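Aminotransferase AspB (Helicobacter pylori 26695, PDB 3EZS) probably acts as a pyridoxal 5'-phosphate-dependent transaminase, moving amino groups between amino acids and keto acids. Local coordinates at residues 58-63 against 255-260; 236-241 against 269-274; 323-328 against 369-374; 350-355 against 363-368. All coordinates share one frame; numbering follows the deposited sequence. Where two conformers were deposited one is given.

Contact 1 (58-63 against 255-260); sequences SAFEES and AFRAYL
Two waters join Ser58 to Arg257, and since no direct hydrogen bond spans 58-63 and 255-260, they are the polar link between the two segments. Both waters donate to the same backbone acceptor: the oxygen of water 1 lies 2.7 Å from Ser58 O. They part on the arginine side, where one accepts from NE and the other from an end nitrogen, water 1 lying 3.0 Å from Arg257 NE and water 2 lying 3.1 Å from Arg257 NH2. Water 1 also sits at the edge of the Phe60 ring, in its plane. Arg257 NH2 has a further partner in Glu93, with which it forms a salt bridge, while Arg257 NH1 bonds to Tyr253 OH; the guanidinium is thus held from several directions.

The remaining contacts are van der Waals. With chi1 at 64°, Ser58 OG lies between its own backbone N and carbonyl carbon and rests 3.7 Å from Ala258 CA, a packing distance. Ser58 CB meets the arginine backbone, 3.8 Å from Arg257 O. More loosely, the edge of the Phe60 ring faces the arginine, CE1 of Phe60 being 4.3 Å from Arg257 NH2.

Beyond these residues the second subunit closes in: its Arg92 donates to Ala258 O, and the ring of its Tyr7 meets that of Tyr259 edge-to-face. The 255-260 side therefore lies in the dimer interface of this class I and II aminotransferase, and the loop before helix 62-76 packs against it, bridged by water to Arg257 of helix 247-257.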
loop_
_atom_site.group_PDB
_atom_site.type_symbol
_atom_site.label_atom_id
_atom_site.label_comp_id
_atom_site.label_asym_id
_atom_site.label_seq_id
_atom_site.Cartn_x
_atom_site.Cartn_y
_atom_site.Cartn_z
ATOM N N SER A 58 -1.295 9.590 -5.470
ATOM C CA SER A 58 -1.691 8.994 -4.191
ATOM C C SER A 58 -3.187 9.184 -3.903
ATOM O O SER A 58 -3.799 8.350 -3.231
ATOM C CB SER A 58 -0.839 9.509 -3.031
ATOM O OG SER A 58 -1.006 10.887 -2.822
ATOM N N ALA A 59 -3.759 10.273 -4.435
ATOM C CA ALA A 59 -5.183 10.591 -4.299
ATOM C C ALA A 59 -6.065 9.818 -5.285
ATOM O O ALA A 59 -7.296 9.889 -5.192
ATOM C CB ALA A 59 -5.398 12.077 -4.504
ATOM N N PHE A 60 -5.446 9.095 -6.222
ATOM C CA PHE A 60 -6.149 8.392 -7.296
ATOM C C PHE A 60 -6.780 9.435 -8.226
ATOM O O PHE A 60 -6.874 10.604 -7.887
ATOM C CB PHE A 60 -7.208 7.409 -6.772
ATOM C CG PHE A 60 -6.643 6.251 -5.991
ATOM C CD1 PHE A 60 -6.255 6.404 -4.682
ATOM C CD2 PHE A 60 -6.539 4.997 -6.567
ATOM C CE1 PHE A 60 -5.757 5.346 -3.956
ATOM C CE2 PHE A 60 -6.031 3.927 -5.847
ATOM C CZ PHE A 60 -5.648 4.100 -4.537
ATOM N N GLU A 61 -7.213 8.996 -9.396
ATOM C CA GLU A 61 -7.773 9.886 -10.392
ATOM C C GLU A 61 -9.093 10.503 -9.958
ATOM O O GLU A 61 -9.908 9.851 -9.319
ATOM C CB GLU A 61 -7.957 9.130 -11.719
ATOM C CG GLU A 61 -6.640 8.740 -12.390
ATOM C CD GLU A 61 -5.789 9.965 -12.696
ATOM O OE1 GLU A 61 -6.257 10.822 -13.473
ATOM O OE2 GLU A 61 -4.661 10.077 -12.163
ATOM N N GLU A 62 -9.287 11.765 -10.332
ATOM C CA GLU A 62 -10.520 12.491 -10.050
ATOM C C GLU A 62 -11.751 11.756 -10.538
ATOM O O GLU A 62 -12.789 11.806 -9.891
ATOM C CB GLU A 62 -10.498 13.870 -10.726
ATOM C CG GLU A 62 -9.677 14.893 -9.979
ATOM C CD GLU A 62 -10.247 15.138 -8.598
ATOM O OE1 GLU A 62 -11.482 15.340 -8.491
ATOM O OE2 GLU A 62 -9.468 15.110 -7.624
ATOM N N SER A 63 -11.628 11.091 -11.691
ATOM C CA SER A 63 -12.741 10.366 -12.274
ATOM C C SER A 63 -13.152 9.196 -11.386
ATOM O O SER A 63 -14.313 8.910 -11.262
ATOM C CB SER A 63 -12.389 9.914 -13.691
ATOM O OG SER A 63 -11.227 9.102 -13.712
ATOM N N ALA A 255 -2.873 14.189 3.327
ATOM C CA ALA A 255 -1.455 14.592 3.426
ATOM C C ALA A 255 -0.590 13.435 3.942
ATOM O O ALA A 255 0.526 13.234 3.477
ATOM C CB ALA A 255 -1.294 15.834 4.332
ATOM N N PHE A 256 -1.104 12.678 4.906
ATOM C CA PHE A 256 -0.379 11.524 5.429
ATOM C C PHE A 256 -0.211 10.466 4.320
ATOM O O PHE A 256 0.854 9.919 4.132
ATOM C CB PHE A 256 -1.113 10.976 6.662
ATOM C CG PHE A 256 -0.564 9.665 7.203
ATOM C CD1 PHE A 256 0.722 9.586 7.712
ATOM C CD2 PHE A 256 -1.366 8.531 7.263
ATOM C CE1 PHE A 256 1.219 8.383 8.237
ATOM C CE2 PHE A 256 -0.884 7.330 7.807
ATOM C CZ PHE A 256 0.401 7.256 8.292
ATOM N N ARG A 257 -1.268 10.237 3.552
ATOM C CA ARG A 257 -1.252 9.243 2.483
ATOM C C ARG A 257 -0.276 9.537 1.337
ATOM O O ARG A 257 0.100 8.625 0.591
ATOM C CB ARG A 257 -2.666 9.039 1.940
ATOM C CG ARG A 257 -3.592 8.264 2.885
ATOM C CD ARG A 257 -4.972 7.994 2.242
ATOM N NE ARG A 257 -4.868 7.042 1.146
ATOM C CZ ARG A 257 -4.877 5.711 1.286
ATOM N NH1 ARG A 257 -4.990 5.143 2.470
ATOM N NH2 ARG A 257 -4.749 4.942 0.221
ATOM N N ALA A 258 0.122 10.801 1.195
ATOM C CA ALA A 258 1.101 11.197 0.178
ATOM C C ALA A 258 2.393 10.405 0.332
ATOM O O ALA A 258 3.031 10.101 -0.654
ATOM C CB ALA A 258 1.395 12.717 0.266
ATOM N N TYR A 259 2.742 10.061 1.577
ATOM C CA TYR A 259 3.970 9.339 1.925
ATOM C C TYR A 259 3.930 7.803 1.870
ATOM O O TYR A 259 4.982 7.158 1.824
ATOM C CB TYR A 259 4.344 9.687 3.371
ATOM C CG TYR A 259 4.648 11.139 3.609
ATOM C CD1 TYR A 259 5.935 11.646 3.400
ATOM C CD2 TYR A 259 3.655 12.010 4.038
ATOM C CE1 TYR A 259 6.223 12.987 3.619
ATOM C CE2 TYR A 259 3.925 13.355 4.266
ATOM C CZ TYR A 259 5.211 13.845 4.060
ATOM O OH TYR A 259 5.479 15.192 4.273
ATOM N N LEU A 260 2.737 7.225 1.892
ATOM C CA LEU A 260 2.587 5.785 2.061
ATOM C C LEU A 260 2.805 4.885 0.846
ATOM O O LEU A 260 3.122 3.714 1.028
ATOM C CB LEU A 260 1.206 5.494 2.645
ATOM C CG LEU A 260 0.816 6.225 3.932
ATOM C CD1 LEU A 260 -0.641 5.917 4.232
ATOM C CD2 LEU A 260 1.721 5.833 5.092
HETATM O O HOH W 1 -5.762 8.292 -1.404
HETATM O O HOH W 2 -3.003 6.072 -2.023
#

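Contact 2 (236-241 against 269-274); sequences PGLRSG and QKASEA. With PO4 (phosphate ion), chain C.
Leu238 and Ser240 meet helix 266-277 on the side formed by Ala271 and Ser272, and every contact between the segments is van der Waals. The branches of Leu238 divide the work: its CD2 touches Ala271 CB at 3.8 Å, whereas CD1 lies 4.0 Å from Ser272 CA. Ser272 OG lies in the corner between two neighbours, 3.5 Å from Ser240 CB and 3.7 Å from Leu238 CB. The two serine hydroxyls do not bond to each other; Ser240 OG pairs with Trp276 NE1 and Ser272 OG with Ile268 O, so both have partners elsewhere.

The loop lies between strands 223-228 and 241-245 of the mixed seven-stranded sheet, the large-domain core of the fold-type I pyridoxal-phosphate enzymes, and its other side carries an anion site.

There, polar bonds take over. Arg239, its chain bent at chi2 and chi3, curls back so that NH1 donates to Pro236 O at 3.1 Å and 169°, in the carbonyl plane on a lone pair. The same guanidinium presents its edge to a phosphate ion, probably from the crystallisation liquor: Arg239 NH2 reaches PO4 O2 at 2.8 Å and 170°, and Arg239 NH1 reaches PO4 O3 at 3.1 Å. Ser228, Ser230 and the backbone nitrogens of Ser91 and Arg92 complete the ion's shell, consistent with the place where the cofactor phosphate binds in relatives.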
loop_
_atom_site.group_PDB
_atom_site.type_symbol
_atom_site.label_atom_id
_atom_site.label_comp_id
_atom_site.label_asym_id
_atom_site.label_seq_id
_atom_site.Cartn_x
_atom_site.Cartn_y
_atom_site.Cartn_z
ATOM N N PRO A 236 -11.705 -8.552 -6.328
ATOM C CA PRO A 236 -10.745 -8.236 -5.263
ATOM C C PRO A 236 -9.384 -7.823 -5.804
ATOM O O PRO A 236 -8.710 -7.035 -5.167
ATOM C CB PRO A 236 -10.628 -9.551 -4.478
ATOM C CG PRO A 236 -11.011 -10.605 -5.453
ATOM C CD PRO A 236 -12.122 -9.965 -6.245
ATOM N N GLY A 237 -9.011 -8.299 -6.991
ATOM C CA GLY A 237 -7.734 -7.912 -7.599
ATOM C C GLY A 237 -7.570 -6.431 -7.930
ATOM O O GLY A 237 -6.446 -5.955 -8.082
ATOM N N LEU A 238 -8.676 -5.701 -8.067
ATOM C CA LEU A 238 -8.622 -4.280 -8.379
ATOM C C LEU A 238 -8.073 -3.439 -7.213
ATOM O O LEU A 238 -7.506 -2.373 -7.453
ATOM C CB LEU A 238 -10.005 -3.752 -8.828
ATOM C CG LEU A 238 -10.497 -4.210 -10.210
ATOM C CD1 LEU A 238 -11.914 -3.742 -10.465
ATOM C CD2 LEU A 238 -9.601 -3.737 -11.361
ATOM N N ARG A 239 -8.217 -3.936 -5.978
ATOM C CA ARG A 239 -7.761 -3.253 -4.770
ATOM C C ARG A 239 -8.332 -1.840 -4.748
ATOM O O ARG A 239 -7.594 -0.860 -4.754
ATOM C CB ARG A 239 -6.221 -3.204 -4.674
ATOM C CG ARG A 239 -5.474 -4.493 -4.946
ATOM C CD ARG A 239 -5.875 -5.692 -4.068
ATOM N NE ARG A 239 -5.992 -5.367 -2.649
ATOM C CZ ARG A 239 -7.091 -5.421 -1.895
ATOM N NH1 ARG A 239 -8.268 -5.821 -2.358
ATOM N NH2 ARG A 239 -6.992 -5.073 -0.622
ATOM N N SER A 240 -9.654 -1.748 -4.751
ATOM C CA SER A 240 -10.342 -0.470 -4.728
ATOM C C SER A 240 -11.328 -0.368 -3.566
ATOM O O SER A 240 -12.174 -1.233 -3.356
ATOM C CB SER A 240 -11.088 -0.199 -6.041
ATOM O OG SER A 240 -11.669 1.097 -5.994
ATOM N N GLY A 241 -11.205 0.726 -2.838
ATOM C CA GLY A 241 -12.061 1.029 -1.711
ATOM C C GLY A 241 -12.024 2.523 -1.500
ATOM O O GLY A 241 -11.443 3.263 -2.308
ATOM N N GLN A 269 -7.428 1.671 -12.140
ATOM C CA GLN A 269 -8.376 2.680 -11.687
ATOM C C GLN A 269 -9.521 2.878 -12.691
ATOM O O GLN A 269 -10.646 3.132 -12.273
ATOM C CB GLN A 269 -7.679 4.004 -11.459
ATOM C CG GLN A 269 -6.509 3.981 -10.447
ATOM C CD GLN A 269 -6.044 5.372 -10.090
ATOM O OE1 GLN A 269 -6.872 6.264 -9.915
ATOM N NE2 GLN A 269 -4.722 5.569 -9.962
ATOM N N LYS A 270 -9.254 2.783 -14.002
ATOM C CA LYS A 270 -10.352 2.873 -14.999
ATOM C C LYS A 270 -11.327 1.718 -14.846
ATOM O O LYS A 270 -12.544 1.924 -14.923
ATOM C CB LYS A 270 -9.866 2.901 -16.471
ATOM C CG LYS A 270 -9.663 4.274 -17.063
ATOM C CD LYS A 270 -10.966 5.105 -17.150
ATOM C CE LYS A 270 -10.665 6.589 -17.426
ATOM N NZ LYS A 270 -11.763 7.500 -16.953
ATOM N N ALA A 271 -10.793 0.499 -14.687
ATOM C CA ALA A 271 -11.640 -0.687 -14.467
ATOM C C ALA A 271 -12.426 -0.564 -13.138
ATOM O O ALA A 271 -13.605 -0.959 -13.052
ATOM C CB ALA A 271 -10.807 -1.984 -14.510
ATOM N N SER A 272 -11.780 -0.013 -12.113
ATOM C CA SER A 272 -12.457 0.246 -10.831
ATOM C C SER A 272 -13.575 1.240 -11.047
ATOM O O SER A 272 -14.662 1.070 -10.520
ATOM C CB SER A 272 -11.506 0.847 -9.811
ATOM O OG SER A 272 -10.531 -0.093 -9.446
ATOM N N GLU A 273 -13.301 2.275 -11.833
ATOM C CA GLU A 273 -14.304 3.307 -12.122
ATOM C C GLU A 273 -15.519 2.716 -12.847
ATOM O O GLU A 273 -16.653 3.049 -12.525
ATOM C CB GLU A 273 -13.681 4.403 -12.975
ATOM C CG GLU A 273 -14.617 5.555 -13.291
ATOM C CD GLU A 273 -14.053 6.486 -14.342
ATOM O OE1 GLU A 273 -12.825 6.489 -14.537
ATOM O OE2 GLU A 273 -14.844 7.222 -14.970
ATOM N N ALA A 274 -15.271 1.856 -13.836
ATOM C CA ALA A 274 -16.353 1.212 -14.567
ATOM C C ALA A 274 -17.206 0.391 -13.593
ATOM O O ALA A 274 -18.428 0.426 -13.673
ATOM C CB ALA A 274 -15.797 0.345 -15.713
HETATM P P PO4 C . -10.505 -5.596 0.880
HETATM O O1 PO4 C . -11.232 -4.334 0.507
HETATM O O2 PO4 C . -9.095 -5.298 1.261
HETATM O O3 PO4 C . -10.469 -6.509 -0.293
HETATM O O4 PO4 C . -11.183 -6.195 2.075
#

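Contact 3 (323-328 against 369-374); sequences AKTLYQ and ETYREN
Thr325 turns its methyl toward Tyr371 because CG2 stands anti to the backbone N while OG1, at chi1 -58°, lies beside that N and bonds to Asn321 O. Leu326, in the conformer described, one of two deposited, sends its CG anti to the backbone N (chi1 -169°), and this carries CD1 to the same tyrosine. Both methyls lie on one side of the ring plane, at different flanks: Thr325 CG2 is 4.0 Å from Tyr371 CE2 and equally far from its CD2, whereas Leu326 CD1, less certainly, is 4.1 Å from Tyr371 CD1. Both approach obliquely, at apolar packing distance.

The pair joins helix 319-330 to the last turn of helix 358-372, two helices of the smaller domain that holds the three-stranded antiparallel sheet. Leu326 CA and Tyr371 CA are 7.7 Å apart, the closest CA pair between the segments. The tyrosine hydroxyl reaches along the opposing helix to Glu330, with which it forms a hydrogen bond, and the ring also packs on Phe322 and Asn329.

Within the C-terminal turn, Arg372 grips Glu369 side-on, with both nitrogens directed to one oxygen: Arg372 NE is 2.9 Å and Arg372 NH2 is 3.0 Å from Glu369 OE1. The carboxylate oxygen lies almost in the guanidinium plane, though both bonds are bent, the NH2 one to 144°. Glu369 OE2 accepts from Lys301 N, and Arg372 NH1 donates to Pro315 O.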
loop_
_atom_site.group_PDB
_atom_site.type_symbol
_atom_site.label_atom_id
_atom_site.label_comp_id
_atom_site.label_asym_id
_atom_site.label_seq_id
_atom_site.Cartn_x
_atom_site.Cartn_y
_atom_site.Cartn_z
ATOM N N ALA A 323 -15.778 -28.926 13.577
ATOM C CA ALA A 323 -14.995 -28.745 12.348
ATOM C C ALA A 323 -14.235 -30.018 12.003
ATOM O O ALA A 323 -14.218 -30.399 10.844
ATOM C CB ALA A 323 -14.017 -27.558 12.459
ATOM N N LYS A 324 -13.618 -30.648 13.012
ATOM C CA LYS A 324 -12.838 -31.881 12.850
ATOM C C LYS A 324 -13.693 -33.016 12.357
ATOM O O LYS A 324 -13.320 -33.693 11.409
ATOM C CB LYS A 324 -12.133 -32.291 14.167
ATOM C CG LYS A 324 -10.708 -31.743 14.341
ATOM C CD LYS A 324 -10.274 -31.532 15.811
ATOM C CE LYS A 324 -10.524 -32.697 16.751
ATOM N NZ LYS A 324 -10.316 -32.303 18.188
ATOM N N THR A 325 -14.825 -33.228 13.026
ATOM C CA THR A 325 -15.771 -34.280 12.661
ATOM C C THR A 325 -16.292 -34.117 11.236
ATOM O O THR A 325 -16.312 -35.087 10.464
ATOM C CB THR A 325 -16.993 -34.323 13.630
ATOM O OG1 THR A 325 -16.521 -34.527 14.959
ATOM C CG2 THR A 325 -17.949 -35.480 13.269
ATOM N N LEU A 326 -16.703 -32.900 10.881
ATOM C CA LEU A 326 -17.250 -32.660 9.554
ATOM C C LEU A 326 -16.194 -32.882 8.451
ATOM O O LEU A 326 -16.490 -33.449 7.406
ATOM C CB LEU A 326 -17.843 -31.246 9.493
ATOM C CG LEU A 326 -18.696 -30.876 8.283
ATOM C CD1 LEU A 326 -19.975 -31.676 8.224
ATOM C CD2 LEU A 326 -19.002 -29.396 8.331
ATOM N N TYR A 327 -14.973 -32.433 8.694
ATOM C CA TYR A 327 -13.911 -32.588 7.718
ATOM C C TYR A 327 -13.494 -34.051 7.562
ATOM O O TYR A 327 -13.303 -34.541 6.446
ATOM C CB TYR A 327 -12.720 -31.744 8.122
ATOM C CG TYR A 327 -11.604 -31.755 7.122
ATOM C CD1 TYR A 327 -11.775 -31.176 5.865
ATOM C CD2 TYR A 327 -10.357 -32.284 7.439
ATOM C CE1 TYR A 327 -10.745 -31.165 4.933
ATOM C CE2 TYR A 327 -9.321 -32.276 6.514
ATOM C CZ TYR A 327 -9.519 -31.706 5.267
ATOM O OH TYR A 327 -8.498 -31.683 4.350
ATOM N N GLN A 328 -13.328 -34.730 8.687
ATOM C CA GLN A 328 -12.973 -36.138 8.717
ATOM C C GLN A 328 -13.963 -36.999 7.943
ATOM O O GLN A 328 -13.572 -37.810 7.118
ATOM C CB GLN A 328 -12.957 -36.574 10.187
ATOM C CG GLN A 328 -12.850 -38.047 10.505
ATOM C CD GLN A 328 -11.521 -38.633 10.155
ATOM O OE1 GLN A 328 -10.742 -38.972 11.047
ATOM N NE2 GLN A 328 -11.229 -38.740 8.853
ATOM N N GLU A 369 -26.336 -29.892 8.629
ATOM C CA GLU A 369 -27.474 -29.926 9.545
ATOM C C GLU A 369 -27.661 -31.305 10.173
ATOM O O GLU A 369 -27.938 -31.383 11.368
ATOM C CB GLU A 369 -28.761 -29.424 8.864
ATOM C CG GLU A 369 -30.049 -29.422 9.755
ATOM C CD GLU A 369 -30.015 -28.430 10.933
ATOM O OE1 GLU A 369 -28.989 -27.772 11.169
ATOM O OE2 GLU A 369 -31.041 -28.291 11.633
ATOM N N THR A 370 -27.481 -32.383 9.398
ATOM C CA THR A 370 -27.595 -33.738 9.955
ATOM C C THR A 370 -26.587 -33.976 11.096
ATOM O O THR A 370 -26.888 -34.692 12.029
ATOM C CB THR A 370 -27.419 -34.868 8.896
ATOM O OG1 THR A 370 -26.091 -34.830 8.365
ATOM C CG2 THR A 370 -28.448 -34.758 7.738
ATOM N N TYR A 371 -25.398 -33.380 11.033
ATOM C CA TYR A 371 -24.405 -33.555 12.122
ATOM C C TYR A 371 -24.721 -32.730 13.367
ATOM O O TYR A 371 -24.289 -33.054 14.475
ATOM C CB TYR A 371 -22.987 -33.212 11.642
ATOM C CG TYR A 371 -22.355 -34.328 10.849
ATOM C CD1 TYR A 371 -22.639 -34.496 9.512
ATOM C CD2 TYR A 371 -21.485 -35.229 11.458
ATOM C CE1 TYR A 371 -22.066 -35.540 8.779
ATOM C CE2 TYR A 371 -20.907 -36.264 10.745
ATOM C CZ TYR A 371 -21.204 -36.415 9.408
ATOM O OH TYR A 371 -20.636 -37.435 8.705
ATOM N N ARG A 372 -25.496 -31.682 13.170
ATOM C CA ARG A 372 -25.815 -30.734 14.210
ATOM C C ARG A 372 -27.100 -31.090 14.919
ATOM O O ARG A 372 -27.178 -31.015 16.142
ATOM C CB ARG A 372 -25.955 -29.366 13.543
ATOM C CG ARG A 372 -25.783 -28.193 14.445
ATOM C CD ARG A 372 -25.847 -26.910 13.645
ATOM N NE ARG A 372 -27.208 -26.664 13.217
ATOM C CZ ARG A 372 -28.087 -25.901 13.859
ATOM N NH1 ARG A 372 -27.751 -25.232 14.957
ATOM N NH2 ARG A 372 -29.316 -25.780 13.369
ATOM N N GLU A 373 -28.108 -31.504 14.155
ATOM C CA GLU A 373 -29.434 -31.779 14.720
ATOM C C GLU A 373 -29.437 -32.896 15.761
ATOM O O GLU A 373 -28.573 -33.785 15.740
ATOM C CB GLU A 373 -30.451 -32.075 13.606
ATOM C CG GLU A 373 -30.266 -33.424 12.890
ATOM C CD GLU A 373 -31.086 -33.522 11.611
ATOM O OE1 GLU A 373 -31.844 -32.576 11.310
ATOM O OE2 GLU A 373 -30.963 -34.535 10.895
ATOM N N ASN A 374 -30.423 -32.825 16.659
ATOM C CA ASN A 374 -30.614 -33.800 17.734
ATOM C C ASN A 374 -30.981 -35.208 17.226
ATOM O O ASN A 374 -31.939 -35.382 16.469
ATOM C CB ASN A 374 -31.694 -33.294 18.707
#

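Contact 4 (350-355 against 363-368); sequences VRLALV and KPLEII
Leu352 and Ile368 reach toward each other tip to tip, and both branches of the leucine take part: Ile368 CD1 lies 4.0 Å from Leu352 CD2 and just as far from Leu352 CD1. The isoleucine methyl is thus seated against the fork of the leucine. Its CG1 is anti to the carbonyl carbon (chi1 -72°) and the chain then runs extended at chi2, which carries CD1 out from the helix to the strand.

Leu365 meets Leu352 differently. These two slide past each other in opposite directions, so that they touch alongside, Leu352 CD1 against Leu365 CD2 at 4.0 Å. The same Leu365 methyl also meets Leu354, whose side chain is turned obliquely to it, with Leu354 CD2 4.0 Å from Leu365 CD2. One methyl of the helix is therefore shared by two leucines of the other segment, and one leucine of the strand is shared by two residues of the helix.

No hydrogen bond passes between the segments; the contact consists of methyl-to-methyl packing among four buried side chains. Their backbones stay well apart, Leu352 CA lying 9.5 Å from Leu365 CA, and the side chains fill that gap. Leu354, just past the strand, is the centre of an inverse gamma turn.

Helix 358-372 thereby covers strand 349-353, the middle strand of the three-stranded antiparallel sheet, with strand 311-315 beside it. Helix 280-299 packs on Leu354 and Leu365, while Phe322 and Leu326 of helix 319-330 border Ile368.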
loop_
_atom_site.group_PDB
_atom_site.type_symbol
_atom_site.label_atom_id
_atom_site.label_comp_id
_atom_site.label_asym_id
_atom_site.label_seq_id
_atom_site.Cartn_x
_atom_site.Cartn_y
_atom_site.Cartn_z
ATOM N N VAL A 350 -19.287 -22.347 14.524
ATOM C CA VAL A 350 -18.429 -22.435 13.335
ATOM C C VAL A 350 -19.023 -21.396 12.403
ATOM O O VAL A 350 -20.253 -21.169 12.410
ATOM C CB VAL A 350 -18.351 -23.823 12.608
ATOM C CG1 VAL A 350 -17.651 -24.854 13.487
ATOM C CG2 VAL A 350 -19.727 -24.319 12.117
ATOM N N ARG A 351 -18.153 -20.735 11.645
ATOM C CA ARG A 351 -18.576 -19.780 10.665
ATOM C C ARG A 351 -18.567 -20.503 9.329
ATOM O O ARG A 351 -17.626 -21.257 9.032
ATOM C CB ARG A 351 -17.641 -18.573 10.583
ATOM C CG ARG A 351 -18.222 -17.462 9.707
ATOM C CD ARG A 351 -17.194 -16.428 9.318
ATOM N NE ARG A 351 -16.247 -16.941 8.323
ATOM C CZ ARG A 351 -15.208 -16.241 7.883
ATOM N NH1 ARG A 351 -15.018 -14.988 8.284
ATOM N NH2 ARG A 351 -14.381 -16.775 7.011
ATOM N N LEU A 352 -19.608 -20.246 8.537
ATOM C CA LEU A 352 -19.758 -20.786 7.190
ATOM C C LEU A 352 -19.788 -19.578 6.220
ATOM O O LEU A 352 -20.507 -18.609 6.477
ATOM C CB LEU A 352 -21.073 -21.566 7.045
ATOM C CG LEU A 352 -21.459 -22.716 7.992
ATOM C CD1 LEU A 352 -22.763 -23.336 7.512
ATOM C CD2 LEU A 352 -20.396 -23.779 8.084
ATOM N N ALA A 353 -19.022 -19.656 5.124
ATOM C CA ALA A 353 -18.925 -18.592 4.133
ATOM C C ALA A 353 -19.643 -19.072 2.876
ATOM O O ALA A 353 -19.122 -19.913 2.153
ATOM C CB ALA A 353 -17.437 -18.250 3.844
ATOM N N LEU A 354 -20.841 -18.535 2.622
ATOM C CA LEU A 354 -21.668 -19.000 1.502
ATOM C C LEU A 354 -21.269 -18.278 0.206
ATOM O O LEU A 354 -22.025 -17.486 -0.359
ATOM C CB LEU A 354 -23.154 -18.833 1.829
ATOM C CG LEU A 354 -23.615 -19.442 3.162
ATOM C CD1 LEU A 354 -25.115 -19.378 3.219
ATOM C CD2 LEU A 354 -23.130 -20.890 3.402
ATOM N N VAL A 355 -20.073 -18.619 -0.265
ATOM C CA VAL A 355 -19.443 -17.945 -1.397
ATOM C C VAL A 355 -19.526 -18.722 -2.715
ATOM O O VAL A 355 -18.787 -18.428 -3.657
ATOM C CB VAL A 355 -17.978 -17.553 -1.030
ATOM C CG1 VAL A 355 -17.979 -16.581 0.154
ATOM C CG2 VAL A 355 -17.133 -18.784 -0.707
ATOM N N LYS A 363 -26.645 -29.582 -1.033
ATOM C CA LYS A 363 -26.188 -30.816 -0.430
ATOM C C LYS A 363 -25.319 -30.590 0.806
ATOM O O LYS A 363 -25.670 -31.074 1.879
ATOM C CB LYS A 363 -25.467 -31.706 -1.473
ATOM C CG LYS A 363 -25.079 -33.096 -0.983
ATOM C CD LYS A 363 -26.316 -33.938 -0.682
ATOM C CE LYS A 363 -25.951 -35.331 -0.227
ATOM N NZ LYS A 363 -27.182 -36.115 0.071
ATOM N N PRO A 364 -24.184 -29.880 0.674
ATOM C CA PRO A 364 -23.348 -29.687 1.869
ATOM C C PRO A 364 -24.036 -29.059 3.080
ATOM O O PRO A 364 -23.727 -29.440 4.211
ATOM C CB PRO A 364 -22.235 -28.763 1.382
ATOM C CG PRO A 364 -22.674 -28.247 0.087
ATOM C CD PRO A 364 -23.555 -29.265 -0.504
ATOM N N LEU A 365 -24.954 -28.122 2.863
ATOM C CA LEU A 365 -25.636 -27.480 3.991
ATOM C C LEU A 365 -26.566 -28.462 4.678
ATOM O O LEU A 365 -26.684 -28.440 5.901
ATOM C CB LEU A 365 -26.388 -26.209 3.560
ATOM C CG LEU A 365 -25.558 -25.020 3.047
ATOM C CD1 LEU A 365 -26.483 -23.893 2.592
ATOM C CD2 LEU A 365 -24.595 -24.520 4.106
ATOM N N GLU A 366 -27.229 -29.324 3.905
ATOM C CA GLU A 366 -28.087 -30.365 4.495
ATOM C C GLU A 366 -27.275 -31.354 5.343
ATOM O O GLU A 366 -27.700 -31.765 6.439
ATOM C CB GLU A 366 -28.854 -31.113 3.407
ATOM C CG GLU A 366 -29.962 -30.249 2.806
ATOM C CD GLU A 366 -30.772 -30.926 1.689
ATOM O OE1 GLU A 366 -30.389 -32.024 1.198
ATOM O OE2 GLU A 366 -31.816 -30.333 1.315
ATOM N N ILE A 367 -26.107 -31.719 4.818
ATOM C CA ILE A 367 -25.206 -32.634 5.490
ATOM C C ILE A 367 -24.785 -32.036 6.829
ATOM O O ILE A 367 -24.867 -32.694 7.874
ATOM C CB ILE A 367 -23.978 -32.932 4.611
ATOM C CG1 ILE A 367 -24.386 -33.787 3.410
ATOM C CG2 ILE A 367 -22.935 -33.705 5.387
ATOM C CD1 ILE A 367 -23.286 -33.975 2.361
ATOM N N ILE A 368 -24.362 -30.777 6.790
ATOM C CA ILE A 368 -23.978 -30.074 7.996
ATOM C C ILE A 368 -25.092 -30.162 9.043
ATOM O O ILE A 368 -24.825 -30.496 10.200
ATOM C CB ILE A 368 -23.624 -28.605 7.693
ATOM C CG1 ILE A 368 -22.281 -28.529 6.953
ATOM C CG2 ILE A 368 -23.538 -27.757 9.010
ATOM C CD1 ILE A 368 -21.889 -27.089 6.411
#

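Overall arrangement
The four contacts form two groups. Contacts 1 and 2 have centres 15 Å apart and touch directly, Glu61 N and Ser63 OG meeting Gln269 OE1 and Glu273 OE1; their segments alternate along the chain, and both reach the second subunit. Contacts 3 and 4, with centres 10 Å apart, share helix 358-372 and meet where Leu326 packs on Ile368, with contact 4 nested inside the loop that contact 3 closes; no other chain touches them. Contacts 1 and 3 lie about 48 Å apart between centres, on opposite sides of the chain's centre. The first group belongs to the large domain and dimer interface; the second lies in the smaller domain, around its three-stranded sheet.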